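Beta subunit of photoactivated adenylyl cyclase (Beggiatoa sp. PS, PDB 5MBD) probably makes cyclic AMP from ATP in response to blue light, pairing a flavin-binding BLUF sensor with a class III adenylyl cyclase domain. Local coordinates at residues Lys6-Ile11 with Ile77-Thr82; Gly41-Leu46 with Met96-Leu101; Gly254-Gly259 with Asp274-Ala279. One frame throughout, in Å; residues are numbered along the deposited sequence.

Contact 1 (Lys6-Ile11 with Ile77-Thr82); sequences KRLVYI and ILCLKT. With FMN (flavin mononucleotide), chain C.
Tyr10 and Cys79 face each other as a non-hydrogen-bonded antiparallel pair, the CB of Tyr10 lying 3.6 Å from Cys79 CA. The Tyr10 ring runs beside the side chain of Ile77, both pointing the same way, and its CD1 touches Ile77 CG2 at 3.9 Å. With CG set between the backbone N and the carbonyl carbon (chi1 79°), the ring stands up from the sheet and carries OH to 3.7 Å from FMN C6. On the face of Val9 and Ile11, Ile11 CG2 meets CD1 of the bulge residue Leu80 at 4.1 Å. At the far end the extended Lys6 chain lays CE 3.7 Å from Thr82 CG2 before its NZ reaches Asp62.

Four backbone bonds hold the strands together: Val9 N to Lys81 O and Leu80 N to Val9 O, each 2.9 Å, and a reciprocal pair between Ile11 and Leu78. The register slips by one residue because Leu80 and Lys81 both face Val9, a classic beta bulge; Leu80 also packs on Ile119 of the second subunit.

Farther out, Tyr10 OH bonds to OE1 of Gln52, whose NE2 bonds the FMN, while Tyr65 of helix 58-70 packs on Ile77 and Cys79. This tyrosine-glutamine-flavin chain, running from strand 6-14 through strand 49-56, is the hallmark of the BLUF photosensor site.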
loop_
_atom_site.group_PDB
_atom_site.type_symbol
_atom_site.label_atom_id
_atom_site.label_comp_id
_atom_site.label_asym_id
_atom_site.label_seq_id
_atom_site.Cartn_x
_atom_site.Cartn_y
_atom_site.Cartn_z
ATOM N N LYS A 6 -25.340 -19.653 -4.188
ATOM C CA LYS A 6 -24.220 -18.727 -4.119
ATOM C C LYS A 6 -24.689 -17.332 -4.496
ATOM O O LYS A 6 -25.440 -17.163 -5.461
ATOM C CB LYS A 6 -23.097 -19.184 -5.059
ATOM C CG LYS A 6 -21.882 -18.273 -5.115
ATOM C CD LYS A 6 -20.803 -18.873 -6.009
ATOM C CE LYS A 6 -19.617 -17.939 -6.182
ATOM N NZ LYS A 6 -18.650 -18.506 -7.160
ATOM N N ARG A 7 -24.249 -16.336 -3.729
ATOM C CA ARG A 7 -24.528 -14.939 -4.027
ATOM C C ARG A 7 -23.224 -14.156 -4.033
ATOM O O ARG A 7 -22.426 -14.274 -3.096
ATOM C CB ARG A 7 -25.510 -14.330 -3.018
ATOM C CG ARG A 7 -25.667 -12.827 -3.188
ATOM C CD ARG A 7 -26.969 -12.298 -2.620
ATOM N NE ARG A 7 -27.002 -12.334 -1.163
ATOM C CZ ARG A 7 -27.630 -13.263 -0.455
ATOM N NH1 ARG A 7 -28.280 -14.240 -1.073
ATOM N NH2 ARG A 7 -27.611 -13.215 0.871
ATOM N N LEU A 8 -23.006 -13.366 -5.088
ATOM C CA LEU A 8 -21.807 -12.548 -5.222
ATOM C C LEU A 8 -22.170 -11.144 -5.681
ATOM O O LEU A 8 -23.189 -10.927 -6.342
ATOM C CB LEU A 8 -20.778 -13.171 -6.205
ATOM C CG LEU A 8 -20.996 -13.239 -7.727
ATOM C CD1 LEU A 8 -20.588 -11.952 -8.459
ATOM C CD2 LEU A 8 -20.265 -14.443 -8.323
ATOM N N VAL A 9 -21.307 -10.197 -5.322
ATOM C CA VAL A 9 -21.443 -8.794 -5.685
ATOM C C VAL A 9 -20.133 -8.368 -6.331
ATOM O O VAL A 9 -19.060 -8.836 -5.933
ATOM C CB VAL A 9 -21.755 -7.921 -4.450
ATOM C CG1 VAL A 9 -22.128 -6.508 -4.856
ATOM C CG2 VAL A 9 -22.852 -8.561 -3.616
ATOM N N TYR A 10 -20.216 -7.496 -7.336
ATOM C CA TYR A 10 -19.026 -6.971 -7.995
ATOM C C TYR A 10 -19.333 -5.587 -8.544
ATOM O O TYR A 10 -20.497 -5.210 -8.727
ATOM C CB TYR A 10 -18.523 -7.891 -9.126
ATOM C CG TYR A 10 -19.294 -7.792 -10.431
ATOM C CD1 TYR A 10 -18.989 -6.811 -11.378
ATOM C CD2 TYR A 10 -20.307 -8.696 -10.731
ATOM C CE1 TYR A 10 -19.690 -6.721 -12.566
ATOM C CE2 TYR A 10 -21.006 -8.615 -11.920
ATOM C CZ TYR A 10 -20.693 -7.624 -12.833
ATOM O OH TYR A 10 -21.379 -7.526 -14.020
ATOM N N ILE A 11 -18.264 -4.846 -8.831
ATOM C CA ILE A 11 -18.348 -3.533 -9.452
ATOM C C ILE A 11 -17.431 -3.531 -10.665
ATOM O O ILE A 11 -16.465 -4.299 -10.730
ATOM C CB ILE A 11 -17.956 -2.405 -8.476
ATOM C CG1 ILE A 11 -16.574 -2.701 -7.870
ATOM C CG2 ILE A 11 -19.022 -2.247 -7.404
ATOM C CD1 ILE A 11 -15.916 -1.518 -7.172
ATOM N N ILE A 77 -12.970 -5.191 -13.465
ATOM C CA ILE A 77 -13.996 -5.908 -12.714
ATOM C C ILE A 77 -13.403 -6.431 -11.413
ATOM O O ILE A 77 -12.379 -7.124 -11.415
ATOM C CB ILE A 77 -14.584 -7.055 -13.555
ATOM C CG1 ILE A 77 -15.388 -6.494 -14.728
ATOM C CG2 ILE A 77 -15.462 -7.953 -12.700
ATOM C CD1 ILE A 77 -15.101 -7.163 -16.054
ATOM N N LEU A 78 -14.056 -6.109 -10.297
ATOM C CA LEU A 78 -13.639 -6.568 -8.977
ATOM C C LEU A 78 -14.851 -7.102 -8.228
ATOM O O LEU A 78 -15.789 -6.350 -7.941
ATOM C CB LEU A 78 -12.974 -5.439 -8.181
ATOM C CG LEU A 78 -12.672 -5.780 -6.719
ATOM C CD1 LEU A 78 -11.782 -7.013 -6.623
ATOM C CD2 LEU A 78 -12.040 -4.604 -5.988
ATOM N N CYS A 79 -14.824 -8.395 -7.909
ATOM C CA CYS A 79 -15.843 -9.000 -7.061
ATOM C C CYS A 79 -15.547 -8.646 -5.610
ATOM O O CYS A 79 -14.456 -8.932 -5.105
ATOM C CB CYS A 79 -15.881 -10.514 -7.260
ATOM S SG CYS A 79 -17.011 -11.398 -6.155
ATOM N N LEU A 80 -16.512 -8.015 -4.943
ATOM C CA LEU A 80 -16.286 -7.491 -3.603
ATOM C C LEU A 80 -16.660 -8.484 -2.513
ATOM O O LEU A 80 -15.975 -8.564 -1.488
ATOM C CB LEU A 80 -17.083 -6.202 -3.402
ATOM C CG LEU A 80 -16.692 -5.002 -4.257
ATOM C CD1 LEU A 80 -17.622 -3.851 -3.940
ATOM C CD2 LEU A 80 -15.243 -4.618 -4.008
ATOM N N LYS A 81 -17.742 -9.230 -2.706
ATOM C CA LYS A 81 -18.231 -10.150 -1.695
ATOM C C LYS A 81 -18.786 -11.394 -2.368
ATOM O O LYS A 81 -19.381 -11.324 -3.447
ATOM C CB LYS A 81 -19.308 -9.500 -0.810
ATOM C CG LYS A 81 -19.573 -10.242 0.498
ATOM C CD LYS A 81 -20.244 -9.353 1.547
ATOM C CE LYS A 81 -21.740 -9.188 1.306
ATOM N NZ LYS A 81 -22.323 -8.080 2.123
ATOM N N THR A 82 -18.570 -12.534 -1.714
ATOM C CA THR A 82 -19.111 -13.810 -2.150
ATOM C C THR A 82 -19.738 -14.512 -0.959
ATOM O O THR A 82 -19.093 -14.678 0.083
ATOM C CB THR A 82 -18.034 -14.697 -2.776
ATOM O OG1 THR A 82 -17.496 -14.039 -3.928
ATOM C CG2 THR A 82 -18.635 -16.024 -3.200
HETATM N N1 FMN C . -25.771 -11.723 -18.914
HETATM C C2 FMN C . -26.621 -12.546 -18.208
HETATM O O2 FMN C . -27.021 -13.591 -18.718
HETATM N N3 FMN C . -27.011 -12.202 -16.933
HETATM C C4 FMN C . -26.548 -11.031 -16.375
HETATM O O4 FMN C . -26.894 -10.709 -15.239
HETATM C C4A FMN C . -25.691 -10.205 -17.092
HETATM N N5 FMN C . -25.255 -9.043 -16.501
HETATM C C5A FMN C . -24.409 -8.207 -17.183
HETATM C C6 FMN C . -23.975 -7.040 -16.575
HETATM C C7 FMN C . -23.121 -6.189 -17.255
HETATM C C7M FMN C . -22.661 -4.935 -16.584
HETATM C C8 FMN C . -22.697 -6.498 -18.541
HETATM C C8M FMN C . -21.771 -5.572 -19.273
HETATM C C9 FMN C . -23.135 -7.669 -19.147
HETATM C C9A FMN C . -23.993 -8.528 -18.469
HETATM N N10 FMN C . -24.423 -9.693 -19.080
HETATM C C10 FMN C . -25.284 -10.545 -18.381
HETATM C "C1'" FMN C . -23.901 -9.930 -20.481
HETATM C "C2'" FMN C . -23.588 -11.376 -20.863
HETATM O "O2'" FMN C . -22.232 -11.523 -21.223
HETATM C "C3'" FMN C . -24.490 -11.801 -22.018
HETATM O "O3'" FMN C . -24.967 -13.109 -21.796
HETATM C "C4'" FMN C . -23.759 -11.720 -23.355
HETATM O "O4'" FMN C . -23.511 -10.372 -23.687
HETATM C "C5'" FMN C . -24.579 -12.366 -24.465
HETATM O "O5'" FMN C . -24.618 -13.760 -24.261
HETATM P P FMN C . -24.910 -14.754 -25.492
HETATM O O1P FMN C . -23.842 -14.527 -26.534
HETATM O O2P FMN C . -24.855 -16.184 -25.013
HETATM O O3P FMN C . -26.272 -14.465 -26.080
#

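Contact 2 (Gly41-Leu46 with Met96-Leu101); sequences GVLLYL and MKTINL. With FMN (flavin mononucleotide), chain C.
The Tyr45 ring meets the Asn100 amide at its edge: Asn100 OD1 lies 3.4 Å from Tyr45 CD2, near the ring plane, and the two flat groups are turned 70° against each other. The side chains run alongside and point the same way. Phe50 meets the ring at a steep tilt, and Tyr45 OH makes a weak hydrogen bond to Gly48 N. The second flat group, the flavin, is approached by one residue from each segment: Leu43 CD1 reaches its methyl C7M at 3.9 Å, and Met96 CE comes to 3.7 Å from its carbonyl oxygen O4.

Met96 gets there by folding. CG is anti to the backbone N, but bends at chi2 (41°) and chi3 (57°) bring the thioether back over the partner strand, where SD sits 3.7 Å from Leu43 CB and CE packs on Gly41, a residue with no side chain in its way. Beyond it Leu43 and Thr98 lie side by side. On the face of Val42 and Leu44, Val42 CG1 touches Ile99 CD1; past the strand end Leu101 CD1 packs 3.5 Å from Leu44 CD2. Leu115 and Met108 of the second subunit pack on Leu44 and Ile99 respectively.

A parallel ladder runs from a weak bond of Lys97 N to Gly41 O, through Leu43 N to Lys97 O (2.7 Å) and Ile99 N to Leu43 O (2.9 Å), to Leu101 N on Tyr45 O.

Polar cohesion thus comes largely from the main chain, and Thr98 OG1 is buried without a partner. Met96, two residues after Trp94, matches the tryptophan-methionine pair of other BLUF domains, so its contact with O4 is consistent with a part in relaying flavin changes to this edge strand.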
loop_
_atom_site.group_PDB
_atom_site.type_symbol
_atom_site.label_atom_id
_atom_site.label_comp_id
_atom_site.label_asym_id
_atom_site.label_seq_id
_atom_site.Cartn_x
_atom_site.Cartn_y
_atom_site.Cartn_z
ATOM N N GLY A 41 -31.170 -11.408 -9.255
ATOM C CA GLY A 41 -30.222 -10.386 -8.852
ATOM C C GLY A 41 -30.658 -9.006 -9.310
ATOM O O GLY A 41 -31.814 -8.789 -9.669
ATOM N N VAL A 42 -29.696 -8.084 -9.273
ATOM C CA VAL A 42 -29.936 -6.661 -9.500
ATOM C C VAL A 42 -28.744 -6.084 -10.248
ATOM O O VAL A 42 -27.598 -6.239 -9.815
ATOM C CB VAL A 42 -30.149 -5.896 -8.175
ATOM C CG1 VAL A 42 -30.342 -4.409 -8.434
ATOM C CG2 VAL A 42 -31.325 -6.459 -7.394
ATOM N N LEU A 43 -29.007 -5.415 -11.367
ATOM C CA LEU A 43 -27.986 -4.659 -12.081
ATOM C C LEU A 43 -28.247 -3.171 -11.895
ATOM O O LEU A 43 -29.382 -2.707 -12.052
ATOM C CB LEU A 43 -27.955 -5.009 -13.568
ATOM C CG LEU A 43 -26.978 -4.148 -14.374
ATOM C CD1 LEU A 43 -25.531 -4.464 -14.013
ATOM C CD2 LEU A 43 -27.213 -4.301 -15.867
ATOM N N LEU A 44 -27.188 -2.430 -11.571
ATOM C CA LEU A 44 -27.285 -1.020 -11.234
ATOM C C LEU A 44 -26.183 -0.253 -11.951
ATOM O O LEU A 44 -25.021 -0.672 -11.955
ATOM C CB LEU A 44 -27.198 -0.824 -9.708
ATOM C CG LEU A 44 -27.590 0.527 -9.097
ATOM C CD1 LEU A 44 -28.077 0.376 -7.657
ATOM C CD2 LEU A 44 -26.432 1.507 -9.146
ATOM N N TYR A 45 -26.560 0.871 -12.559
ATOM C CA TYR A 45 -25.643 1.704 -13.325
ATOM C C TYR A 45 -25.624 3.111 -12.756
ATOM O O TYR A 45 -26.682 3.692 -12.493
ATOM C CB TYR A 45 -26.029 1.762 -14.805
ATOM C CG TYR A 45 -25.226 2.805 -15.538
ATOM C CD1 TYR A 45 -23.870 2.618 -15.767
ATOM C CD2 TYR A 45 -25.810 3.990 -15.971
ATOM C CE1 TYR A 45 -23.120 3.568 -16.420
ATOM C CE2 TYR A 45 -25.065 4.950 -16.628
ATOM C CZ TYR A 45 -23.720 4.733 -16.849
ATOM O OH TYR A 45 -22.970 5.682 -17.503
ATOM N N LEU A 46 -24.423 3.663 -12.598
ATOM C CA LEU A 46 -24.276 4.986 -12.003
ATOM C C LEU A 46 -22.912 5.550 -12.363
ATOM O O LEU A 46 -21.884 5.023 -11.919
ATOM C CB LEU A 46 -24.459 4.921 -10.488
ATOM C CG LEU A 46 -24.227 6.254 -9.770
ATOM C CD1 LEU A 46 -25.252 7.291 -10.208
ATOM C CD2 LEU A 46 -24.228 6.087 -8.258
ATOM N N MET A 96 -33.467 -10.280 -13.418
ATOM C CA MET A 96 -32.430 -9.252 -13.390
ATOM C C MET A 96 -33.118 -7.894 -13.431
ATOM O O MET A 96 -33.600 -7.473 -14.488
ATOM C CB MET A 96 -31.450 -9.419 -14.551
ATOM C CG MET A 96 -30.215 -8.516 -14.484
ATOM S SD MET A 96 -29.484 -8.329 -12.844
ATOM C CE MET A 96 -29.155 -10.033 -12.416
ATOM N N LYS A 97 -33.172 -7.223 -12.282
ATOM C CA LYS A 97 -33.716 -5.874 -12.191
ATOM C C LYS A 97 -32.630 -4.872 -12.550
ATOM O O LYS A 97 -31.609 -4.787 -11.862
ATOM C CB LYS A 97 -34.244 -5.594 -10.782
ATOM C CG LYS A 97 -35.008 -4.278 -10.633
ATOM C CD LYS A 97 -36.305 -4.301 -11.430
ATOM C CE LYS A 97 -37.347 -3.354 -10.850
ATOM N NZ LYS A 97 -36.965 -1.923 -10.995
ATOM N N THR A 98 -32.849 -4.118 -13.621
ATOM C CA THR A 98 -31.911 -3.098 -14.068
ATOM C C THR A 98 -32.406 -1.734 -13.606
ATOM O O THR A 98 -33.513 -1.318 -13.964
ATOM C CB THR A 98 -31.740 -3.132 -15.588
ATOM O OG1 THR A 98 -31.093 -4.354 -15.968
ATOM C CG2 THR A 98 -30.896 -1.959 -16.064
ATOM N N ILE A 99 -31.587 -1.049 -12.811
ATOM C CA ILE A 99 -31.885 0.280 -12.293
ATOM C C ILE A 99 -30.830 1.238 -12.831
ATOM O O ILE A 99 -29.629 0.981 -12.696
ATOM C CB ILE A 99 -31.910 0.291 -10.751
ATOM C CG1 ILE A 99 -32.866 -0.787 -10.228
ATOM C CG2 ILE A 99 -32.303 1.657 -10.219
ATOM C CD1 ILE A 99 -32.830 -0.979 -8.715
ATOM N N ASN A 100 -31.279 2.326 -13.462
ATOM C CA ASN A 100 -30.407 3.402 -13.936
ATOM C C ASN A 100 -30.580 4.574 -12.977
ATOM O O ASN A 100 -31.508 5.375 -13.128
ATOM C CB ASN A 100 -30.746 3.804 -15.372
ATOM C CG ASN A 100 -29.728 4.767 -15.973
ATOM O OD1 ASN A 100 -28.879 5.315 -15.270
ATOM N ND2 ASN A 100 -29.814 4.976 -17.281
ATOM N N LEU A 101 -29.688 4.664 -11.987
ATOM C CA LEU A 101 -29.761 5.750 -11.017
ATOM C C LEU A 101 -29.466 7.109 -11.639
ATOM O O LEU A 101 -29.861 8.132 -11.068
ATOM C CB LEU A 101 -28.806 5.473 -9.854
ATOM C CG LEU A 101 -29.234 4.382 -8.870
ATOM C CD1 LEU A 101 -28.193 4.218 -7.777
ATOM C CD2 LEU A 101 -30.598 4.710 -8.271
HETATM N N1 FMN C . -25.771 -11.723 -18.914
HETATM C C2 FMN C . -26.621 -12.546 -18.208
HETATM O O2 FMN C . -27.021 -13.591 -18.718
HETATM N N3 FMN C . -27.011 -12.202 -16.933
HETATM C C4 FMN C . -26.548 -11.031 -16.375
HETATM O O4 FMN C . -26.894 -10.709 -15.239
HETATM C C4A FMN C . -25.691 -10.205 -17.092
HETATM N N5 FMN C . -25.255 -9.043 -16.501
HETATM C C5A FMN C . -24.409 -8.207 -17.183
HETATM C C6 FMN C . -23.975 -7.040 -16.575
HETATM C C7 FMN C . -23.121 -6.189 -17.255
HETATM C C7M FMN C . -22.661 -4.935 -16.584
HETATM C C8 FMN C . -22.697 -6.498 -18.541
HETATM C C8M FMN C . -21.771 -5.572 -19.273
HETATM C C9 FMN C . -23.135 -7.669 -19.147
HETATM C C9A FMN C . -23.993 -8.528 -18.469
HETATM N N10 FMN C . -24.423 -9.693 -19.080
HETATM C C10 FMN C . -25.284 -10.545 -18.381
HETATM C "C1'" FMN C . -23.901 -9.930 -20.481
HETATM C "C2'" FMN C . -23.588 -11.376 -20.863
HETATM O "O2'" FMN C . -22.232 -11.523 -21.223
HETATM C "C3'" FMN C . -24.490 -11.801 -22.018
HETATM O "O3'" FMN C . -24.967 -13.109 -21.796
HETATM C "C4'" FMN C . -23.759 -11.720 -23.355
HETATM O "O4'" FMN C . -23.511 -10.372 -23.687
HETATM C "C5'" FMN C . -24.579 -12.366 -24.465
HETATM O "O5'" FMN C . -24.618 -13.760 -24.261
HETATM P P FMN C . -24.910 -14.754 -25.492
HETATM O O1P FMN C . -23.842 -14.527 -26.534
HETATM O O2P FMN C . -24.855 -16.184 -25.013
HETATM O O3P FMN C . -26.272 -14.465 -26.080
#

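Contact 3 (Gly254-Gly259 with Asp274-Ala279); sequences GHVIEG and DAVNVA
The CB bonds of Val256 and Ala275 each point toward the opposing segment, the strand valine reaching out to the first turn of the helix. Its CG1, anti to the carbonyl carbon (chi1 -62°), does the touching: it lies 4.2 Å from Ala275 CB and 4.4 Å from CG2 of Val276, a wider contact with a residue whose CB bond points to the flank. Two residues earlier Gly254 offers bare backbone, and the Ala275 methyl settles against it, 3.9 Å from Gly254 N, which brings the two CA atoms to 5.3 Å. No direct hydrogen bond crosses the contact. A water modelled 2.9 Å from Ala275 N appears to link it to His255 O, though that second leg is too short to be trusted. The strand runs at 114° to the helix and soon diverges, consistent with the small touching surface.

The helix opens with the sequence DAVNVA, a helix start familiar from class III cyclases. Ser252 of strand 247-258 bonds through OG to Ala275 O, and strand 150-161 pairs with that strand by backbone bonds at Gly254 and Val256. Helix 274-285 follows strand 267-272, the antiparallel partner of strand 247-258, and packs its opening turn on the latter.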
loop_
_atom_site.group_PDB
_atom_site.type_symbol
_atom_site.label_atom_id
_atom_site.label_comp_id
_atom_site.label_asym_id
_atom_site.label_seq_id
_atom_site.Cartn_x
_atom_site.Cartn_y
_atom_site.Cartn_z
ATOM N N GLY A 254 12.697 -19.010 -1.436
ATOM C CA GLY A 254 12.807 -19.507 -0.080
ATOM C C GLY A 254 11.477 -19.434 0.634
ATOM O O GLY A 254 10.459 -19.045 0.059
ATOM N N HIS A 255 11.508 -19.830 1.903
ATOM C CA HIS A 255 10.347 -19.720 2.773
ATOM C C HIS A 255 10.161 -18.276 3.212
ATOM O O HIS A 255 11.109 -17.623 3.656
ATOM C CB HIS A 255 10.511 -20.604 4.011
ATOM C CG HIS A 255 10.754 -22.048 3.703
ATOM N ND1 HIS A 255 10.639 -22.571 2.434
ATOM C CD2 HIS A 255 11.105 -23.080 4.506
ATOM C CE1 HIS A 255 10.909 -23.864 2.467
ATOM N NE2 HIS A 255 11.195 -24.198 3.712
ATOM N N VAL A 256 8.935 -17.776 3.086
ATOM C CA VAL A 256 8.582 -16.453 3.587
ATOM C C VAL A 256 7.227 -16.537 4.271
ATOM O O VAL A 256 6.348 -17.292 3.841
ATOM C CB VAL A 256 8.559 -15.381 2.474
ATOM C CG1 VAL A 256 9.930 -15.223 1.840
ATOM C CG2 VAL A 256 7.511 -15.710 1.421
ATOM N N ILE A 257 7.060 -15.769 5.344
ATOM C CA ILE A 257 5.754 -15.612 5.971
ATOM C C ILE A 257 4.993 -14.518 5.238
ATOM O O ILE A 257 5.516 -13.419 5.015
ATOM C CB ILE A 257 5.894 -15.293 7.467
ATOM C CG1 ILE A 257 6.521 -16.478 8.199
ATOM C CG2 ILE A 257 4.536 -14.958 8.076
ATOM C CD1 ILE A 257 6.985 -16.156 9.595
ATOM N N GLU A 258 3.759 -14.820 4.853
ATOM C CA GLU A 258 2.912 -13.918 4.088
ATOM C C GLU A 258 1.655 -13.629 4.894
ATOM O O GLU A 258 1.010 -14.559 5.384
ATOM C CB GLU A 258 2.549 -14.545 2.739
ATOM C CG GLU A 258 1.554 -13.757 1.914
ATOM C CD GLU A 258 1.183 -14.465 0.627
ATOM O OE1 GLU A 258 0.835 -15.664 0.684
ATOM O OE2 GLU A 258 1.248 -13.828 -0.445
ATOM N N GLY A 259 1.310 -12.359 5.036
ATOM C CA GLY A 259 0.069 -12.018 5.700
ATOM C C GLY A 259 0.056 -10.592 6.208
ATOM O O GLY A 259 1.010 -9.830 6.046
ATOM N N ASP A 274 14.195 -14.704 4.803
ATOM C CA ASP A 274 15.562 -14.447 4.359
ATOM C C ASP A 274 15.629 -14.183 2.861
ATOM O O ASP A 274 16.507 -13.445 2.400
ATOM C CB ASP A 274 16.459 -15.629 4.730
ATOM C CG ASP A 274 17.862 -15.200 5.113
ATOM O OD1 ASP A 274 18.420 -14.307 4.441
ATOM O OD2 ASP A 274 18.405 -15.750 6.094
ATOM N N ALA A 275 14.709 -14.765 2.088
ATOM C CA ALA A 275 14.722 -14.608 0.638
ATOM C C ALA A 275 14.486 -13.167 0.198
ATOM O O ALA A 275 14.928 -12.788 -0.892
ATOM C CB ALA A 275 13.674 -15.529 0.009
ATOM N N VAL A 276 13.806 -12.358 1.014
ATOM C CA VAL A 276 13.557 -10.966 0.646
ATOM C C VAL A 276 14.864 -10.183 0.606
ATOM O O VAL A 276 15.129 -9.434 -0.342
ATOM C CB VAL A 276 12.549 -10.324 1.615
ATOM C CG1 VAL A 276 12.391 -8.842 1.302
ATOM C CG2 VAL A 276 11.210 -11.040 1.544
ATOM N N ASN A 277 15.696 -10.338 1.639
ATOM C CA ASN A 277 16.986 -9.657 1.658
ATOM C C ASN A 277 17.889 -10.147 0.532
ATOM O O ASN A 277 18.614 -9.354 -0.080
ATOM C CB ASN A 277 17.678 -9.862 3.005
ATOM C CG ASN A 277 19.070 -9.255 3.044
ATOM O OD1 ASN A 277 19.270 -8.109 2.642
ATOM N ND2 ASN A 277 20.042 -10.028 3.515
ATOM N N VAL A 278 17.861 -11.451 0.251
ATOM C CA VAL A 278 18.768 -12.022 -0.743
ATOM C C VAL A 278 18.471 -11.455 -2.126
ATOM O O VAL A 278 19.382 -11.042 -2.855
ATOM C CB VAL A 278 18.675 -13.558 -0.732
ATOM C CG1 VAL A 278 19.532 -14.142 -1.836
ATOM C CG2 VAL A 278 19.102 -14.105 0.621
ATOM N N ALA A 279 17.192 -11.431 -2.508
ATOM C CA ALA A 279 16.818 -10.895 -3.812
ATOM C C ALA A 279 17.257 -9.443 -3.961
ATOM O O ALA A 279 17.698 -9.028 -5.040
ATOM C CB ALA A 279 15.310 -11.022 -4.019
HETATM O O HOH W 1 13.414 -17.255 2.924
#

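Contacts 1 and 2 belong to one mixed sheet of the BLUF domain, their centres 15 Å apart and their nearest atoms about 5 Å apart. Their segments alternate along the chain, 6-11, 41-46, 77-82 and 96-101, with strand 49-56 pairing with both 6-14 and 40-46; both touch the flavin, and all three contacts touch the second subunit. Contact 3 follows in sequence and lies in the cyclase domain, between a strand of a separate sheet and helix 274-285, its centre 32 Å from that of contact 1 and 45 Å from that of contact 2. Helices 110-129 and 132-139 lie between in sequence; a light signal from flavin to cyclase would probably use such connecting and dimer-facing parts.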